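Local coordinates for protein Agap007691-pb (Anopheles gambiae, PDB 5C98) that is of unknown function but belongs to the serpin family, whose members are mostly serine protease inhibitors, and may inhibit such proteases, at residues A19-N22 and K23-E27; E27-K30 and A31-E35; P135-L138 and A139-F143. One frame throughout, in Å; residues are numbered along the deposited sequence. Where two conformers were deposited one is given.

Contact 1: A19-N22 and K23-E27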
# COMPACT_ATOMS: atom_id res chain seq x y z
N ALA A 19 8.71 13.92 -2.47
CA ALA A 19 10.04 13.47 -2.08
C ALA A 19 10.00 12.81 -0.70
O ALA A 19 10.63 11.77 -0.49
CB ALA A 19 11.01 14.64 -2.09
N ALA A 20 9.26 13.40 0.23
CA ALA A 20 9.23 12.87 1.58
C ALA A 20 8.45 11.56 1.62
O ALA A 20 8.87 10.61 2.28
CB ALA A 20 8.61 13.88 2.54
N ASN A 21 7.38 11.49 0.85
CA ASN A 21 6.61 10.25 0.81
C ASN A 21 7.41 9.12 0.21
O ASN A 21 7.36 8.00 0.71
CB ASN A 21 5.29 10.40 0.05
CG ASN A 21 4.61 9.07 -0.12
OD1 ASN A 21 4.22 8.44 0.86
ND2 ASN A 21 4.52 8.61 -1.35
N ASN A 22 8.16 9.37 -0.85
CA ASN A 22 8.92 8.30 -1.46
C ASN A 22 10.00 7.79 -0.52
O ASN A 22 10.21 6.58 -0.43
CB ASN A 22 9.50 8.73 -2.82
CG ASN A 22 8.44 8.80 -3.88
OD1 ASN A 22 7.32 8.31 -3.68
ND2 ASN A 22 8.77 9.41 -5.02
N LYS A 23 10.68 8.69 0.20
CA LYS A 23 11.70 8.26 1.16
C LYS A 23 11.07 7.41 2.26
O LYS A 23 11.59 6.35 2.62
CB LYS A 23 12.42 9.47 1.77
CG LYS A 23 13.54 9.11 2.75
CD LYS A 23 14.25 10.35 3.28
CE LYS A 23 15.37 9.98 4.24
NZ LYS A 23 14.86 9.66 5.60
N PHE A 24 9.95 7.88 2.82
CA PHE A 24 9.27 7.12 3.87
C PHE A 24 8.75 5.78 3.34
O PHE A 24 8.85 4.75 4.01
CB PHE A 24 8.14 7.98 4.44
CG PHE A 24 7.16 7.24 5.28
CD1 PHE A 24 7.49 6.80 6.55
CD2 PHE A 24 5.89 6.99 4.80
CE1 PHE A 24 6.54 6.08 7.30
CE2 PHE A 24 4.96 6.30 5.56
CZ PHE A 24 5.31 5.83 6.80
N THR A 25 8.23 5.78 2.12
CA THR A 25 7.69 4.57 1.52
C THR A 25 8.74 3.47 1.42
O THR A 25 8.48 2.31 1.77
CB THR A 25 7.08 4.89 0.15
OG1 THR A 25 5.88 5.62 0.34
CG2 THR A 25 6.75 3.64 -0.64
N LEU A 26 9.92 3.81 0.93
CA LEU A 26 10.97 2.80 0.80
C LEU A 26 11.48 2.34 2.15
O LEU A 26 11.76 1.15 2.33
CB LEU A 26 12.09 3.34 -0.10
CG LEU A 26 11.66 3.63 -1.54
CD1 LEU A 26 12.88 4.22 -2.27
CD2 LEU A 26 11.07 2.42 -2.26
N GLU A 27 11.59 3.25 3.13
CA GLU A 27 11.98 2.84 4.48
C GLU A 27 10.94 1.91 5.09
O GLU A 27 11.28 0.89 5.70
CB GLU A 27 12.13 4.07 5.37
CG GLU A 27 13.39 4.88 5.08
CD GLU A 27 13.40 6.22 5.77
OE1 GLU A 27 12.31 6.74 6.12
OE2 GLU A 27 14.51 6.78 5.94

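Contact 2: E27-K30 and A31-E35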
# COMPACT_ATOMS: atom_id res chain seq x y z
N GLU A 27 11.59 3.25 3.13
CA GLU A 27 11.98 2.84 4.48
C GLU A 27 10.94 1.91 5.09
O GLU A 27 11.28 0.89 5.70
CB GLU A 27 12.13 4.07 5.37
CG GLU A 27 13.39 4.88 5.08
CD GLU A 27 13.40 6.22 5.77
OE1 GLU A 27 12.31 6.74 6.12
OE2 GLU A 27 14.51 6.78 5.94
N TYR A 28 9.67 2.24 4.93
CA TYR A 28 8.60 1.40 5.46
C TYR A 28 8.63 0.02 4.81
O TYR A 28 8.49 -1.00 5.49
CB TYR A 28 7.28 2.10 5.17
CG TYR A 28 6.04 1.47 5.76
CD1 TYR A 28 5.45 0.36 5.20
CD2 TYR A 28 5.41 2.06 6.85
CE1 TYR A 28 4.28 -0.17 5.71
CE2 TYR A 28 4.25 1.53 7.37
CZ TYR A 28 3.70 0.43 6.81
OH TYR A 28 2.50 -0.09 7.31
N PHE A 29 8.78 -0.02 3.49
CA PHE A 29 8.80 -1.31 2.82
C PHE A 29 9.97 -2.17 3.29
O PHE A 29 9.81 -3.37 3.49
CB PHE A 29 8.81 -1.15 1.30
CG PHE A 29 8.70 -2.45 0.56
CD1 PHE A 29 7.63 -3.29 0.79
CD2 PHE A 29 9.67 -2.86 -0.31
CE1 PHE A 29 7.53 -4.51 0.15
CE2 PHE A 29 9.54 -4.08 -0.96
CZ PHE A 29 8.47 -4.88 -0.70
N LYS A 30 11.15 -1.57 3.47
CA LYS A 30 12.28 -2.33 3.98
C LYS A 30 11.98 -2.90 5.35
O LYS A 30 12.48 -3.98 5.70
CB LYS A 30 13.53 -1.43 4.10
CG LYS A 30 14.09 -1.08 2.77
CD LYS A 30 15.19 -0.03 2.85
CE LYS A 30 15.26 0.65 1.50
NZ LYS A 30 16.52 1.37 1.36
N ALA A 31 11.20 -2.19 6.16
CA ALA A 31 10.87 -2.67 7.50
C ALA A 31 9.85 -3.78 7.48
O ALA A 31 9.79 -4.55 8.45
CB ALA A 31 10.33 -1.51 8.34
N CYS A 32 9.02 -3.90 6.44
CA CYS A 32 8.05 -4.99 6.42
C CYS A 32 8.37 -6.10 5.42
O CYS A 32 7.78 -7.18 5.53
CB CYS A 32 6.61 -4.49 6.29
SG CYS A 32 6.25 -3.59 4.83
N TYR A 33 9.30 -5.90 4.50
CA TYR A 33 9.61 -6.93 3.51
C TYR A 33 10.07 -8.19 4.21
O TYR A 33 10.88 -8.14 5.14
CB TYR A 33 10.72 -6.45 2.58
CG TYR A 33 11.31 -7.49 1.67
CD1 TYR A 33 10.57 -8.02 0.62
CD2 TYR A 33 12.61 -7.92 1.84
CE1 TYR A 33 11.12 -8.96 -0.21
CE2 TYR A 33 13.18 -8.83 1.00
CZ TYR A 33 12.44 -9.36 -0.04
OH TYR A 33 13.03 -10.29 -0.88
N ASP A 34 9.55 -9.32 3.75
CA ASP A 34 9.96 -10.64 4.20
C ASP A 34 10.18 -11.44 2.92
O ASP A 34 9.24 -11.62 2.14
CB ASP A 34 8.88 -11.26 5.08
CG ASP A 34 9.22 -12.67 5.55
OD1 ASP A 34 10.08 -13.39 4.97
OD2 ASP A 34 8.59 -13.08 6.55
N GLU A 35 11.43 -11.84 2.66
CA GLU A 35 11.75 -12.46 1.38
C GLU A 35 10.93 -13.72 1.13
O GLU A 35 10.78 -14.12 -0.03
CB GLU A 35 13.26 -12.72 1.21
CG GLU A 35 13.84 -13.77 2.11
CD GLU A 35 15.33 -13.97 1.92
OE1 GLU A 35 15.96 -13.31 1.06
OE2 GLU A 35 15.90 -14.82 2.63
O HOH W 1 12.00 -6.41 6.98

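Contact 3: P135-L138 and A139-F143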
# COMPACT_ATOMS: atom_id res chain seq x y z
N PRO A 135 -19.33 -8.68 15.56
CA PRO A 135 -19.87 -7.50 14.87
C PRO A 135 -18.80 -6.51 14.49
O PRO A 135 -18.94 -5.80 13.48
CB PRO A 135 -20.85 -6.90 15.88
CG PRO A 135 -20.40 -7.43 17.21
CD PRO A 135 -19.89 -8.82 16.92
N SER A 136 -17.74 -6.43 15.27
CA SER A 136 -16.66 -5.52 14.95
C SER A 136 -16.00 -5.88 13.62
O SER A 136 -15.83 -5.02 12.73
CB SER A 136 -15.63 -5.52 16.09
OG SER A 136 -16.18 -4.99 17.29
N ALA A 137 -15.68 -7.15 13.43
CA ALA A 137 -15.09 -7.57 12.16
C ALA A 137 -16.08 -7.45 11.01
O ALA A 137 -15.70 -7.07 9.89
CB ALA A 137 -14.53 -8.99 12.27
N LEU A 138 -17.36 -7.74 11.27
CA LEU A 138 -18.35 -7.65 10.20
C LEU A 138 -18.51 -6.22 9.69
O LEU A 138 -18.68 -6.01 8.49
CB LEU A 138 -19.70 -8.20 10.69
CG LEU A 138 -20.76 -8.26 9.59
CD1 LEU A 138 -20.33 -9.16 8.46
CD2 LEU A 138 -22.10 -8.72 10.17
N ALA A 139 -18.44 -5.24 10.58
CA ALA A 139 -18.55 -3.86 10.13
C ALA A 139 -17.44 -3.52 9.15
O ALA A 139 -17.68 -2.89 8.11
CB ALA A 139 -18.52 -2.91 11.33
N VAL A 140 -16.21 -3.94 9.46
CA VAL A 140 -15.08 -3.66 8.57
C VAL A 140 -15.24 -4.41 7.26
O VAL A 140 -15.13 -3.84 6.16
CB VAL A 140 -13.76 -4.05 9.26
CG1 VAL A 140 -12.57 -3.76 8.32
CG2 VAL A 140 -13.61 -3.29 10.58
N ASN A 141 -15.49 -5.71 7.34
CA ASN A 141 -15.53 -6.53 6.13
C ASN A 141 -16.66 -6.10 5.21
O ASN A 141 -16.49 -6.07 3.99
CB ASN A 141 -15.62 -8.00 6.48
CG ASN A 141 -14.34 -8.53 7.08
OD1 ASN A 141 -13.25 -8.05 6.76
ND2 ASN A 141 -14.46 -9.50 7.97
N SER A 142 -17.83 -5.76 5.78
CA SER A 142 -18.95 -5.34 4.95
C SER A 142 -18.68 -4.00 4.28
O SER A 142 -19.05 -3.80 3.11
CB SER A 142 -20.26 -5.34 5.74
OG SER A 142 -20.27 -4.36 6.76
N PHE A 143 -18.00 -3.08 4.97
CA PHE A 143 -17.66 -1.80 4.35
C PHE A 143 -16.80 -2.01 3.11
O PHE A 143 -17.09 -1.45 2.05
CB PHE A 143 -16.94 -0.89 5.34
CG PHE A 143 -16.43 0.38 4.73
CD1 PHE A 143 -17.29 1.46 4.56
CD2 PHE A 143 -15.12 0.51 4.34
CE1 PHE A 143 -16.83 2.63 4.01
CE2 PHE A 143 -14.67 1.68 3.78
CZ PHE A 143 -15.53 2.73 3.61

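Contact 1: A19-N22 and K23-E27
With its OG1 anti to the carbonyl carbon (chi1 -72°), Thr25 turns its hydroxyl back along the helix to Asn21, whose own CG lies anti to the backbone N (chi1 173°). The result is a hydroxyl folded back onto the carbonyl four residues earlier, a familiar helix motif, here in helix 15-32 at the N terminus of the serpin fold. Two donors of Thr25 grip the Asn21 carbonyl: Thr25 N to Asn21 O is 2.8 Å, the ordinary helical bond, while the hydroxyl comes in from above the carbonyl plane, 42° out of it, with OG1 also 2.8 Å from Asn21 O. The amide of Asn21 crosses the hydroxyl at a slant, its OD1 3.3 Å from Thr25 OG1. Its ND2 is bonded to Asn365 OD1 and Val366 O, while Asn22 holds Val366 N and Gly364 O, pinning the helix to the start of strand 366-372 and the residues just before it. Leu26 leans its CG to 3.5 Å from Asn22 O and packs against helix 259-268, whereas the Phe24 ring meets Phe69 edge-to-face. Lys23 runs extended until its last torsion bends NZ into a salt bridge with the syn side of Glu27 OE2, 2.9 Å away.

Contact 2: E27-K30 and A31-E35
The C-terminal end of helix 15-32 is marked by a cysteine sulfur set between two aromatic rings, and Cys32 makes this contact with Tyr28 and Phe29. Its SG takes the place between the backbone N and the carbonyl carbon (chi1 61°), which carries the sulfur back toward the preceding turn. From there it meets both rings obliquely: SG stands 5.0 Å from the centroid of the Tyr28 ring, with CD1 and CE1 as the nearest ring atoms, and 5.4 Å from the centroid of the Phe29 ring.

One turn after Phe29, Tyr33 puts its CB over one face of that ring, toward the rim. The two rings themselves cross at a slant, planes at 52°, and Phe29 CZ lies 4.0 Å from Tyr33 CD1. The backbone shows how the helix unwinds here. Cys32 N divides weakly between the carbonyls of Tyr28 and Phe29, whereas Tyr33 N makes a shorter bond of 2.8 Å to Phe29 O, though a bent one. Tyr33 then leaves helical geometry, and a water spans the turn by donating to Lys30 O and Tyr33 O, at 2.8 Å from each.

Around this end, Phe29 packs into strands 39-41 and 366-372 and touches Val254, and Tyr33 lies against helix 250-256. Tyr28, Ala31 and Cys32 meet helix 289-295, whose Lys295 NZ bonds to Ala31 O.

Contact 3: P135-L138 and A139-F143
Val140 and Ser136 meet on the tightly packed side of this helical turn, and Leu138 and Ser142 on its looser, outer one. On the inner side Val140 sets CG1 anti to its backbone N (chi1 180°), which leaves the second methyl, CG2, beside that N and pressed to 3.5 Å from Ser136 O. The backbone bond here is weak, with Val140 N likewise 3.5 Å from Ser136 O. Its neighbours in the turn are firmer: Ala139 N to Pro135 O measures 3.0 Å, and Asn141 N to Ala137 O 2.9 Å. Asn141 brings its amide alongside the same carbonyl, with CG 3.4 Å from Ala137 O, yet ND2 makes no hydrogen bond to it. The amide oxygen OD1 instead accepts from Ile155 N, and this outside partner helps fix how the group is turned.

Helix 133-146 corresponds to the serpin helix F, which lies across the large beta-sheet of the family. Ala139 and Val140 accordingly bear on strand 95-104, Ala139 also touches strand 124-128, and Ala137 touches Glu157 and Val160 of helix 157-160. Ser136 packs on Val128 and Val160, its hydroxyl bonded to Asp132 O, while farther along Phe143 stacks its ring with Phe100.

The outer side is more open to solvent, though its backbone bond is firm. Leu138 is exposed, and its side chain starts out away from the following turn. Ser142 N bonds to Leu138 O at 2.9 Å. In one of two conformers Ser142 OG donates to the same oxygen from the opposite face of the carbonyl plane, so this extra bond is doubtful.

In the fold
From the N terminus, the chain enters helix 15-32, where contact 1 and then contact 2 follow in series, meeting at Glu27 with centres about 12 Å apart. Each is local, so none of the three closes a long loop, and none nests in or crosses another. Contact 1 ties the helix to strand 366-372 and helices 43-51 and 259-268; contact 2 ties its end to strand 39-41 and helices 250-256 and 289-295. A hundred residues later, contact 3 sets helix 133-146 against strands 95-104 and 124-128. Its centre is about 31 Å from that of contact 1, on the opposite side of the chain's centre.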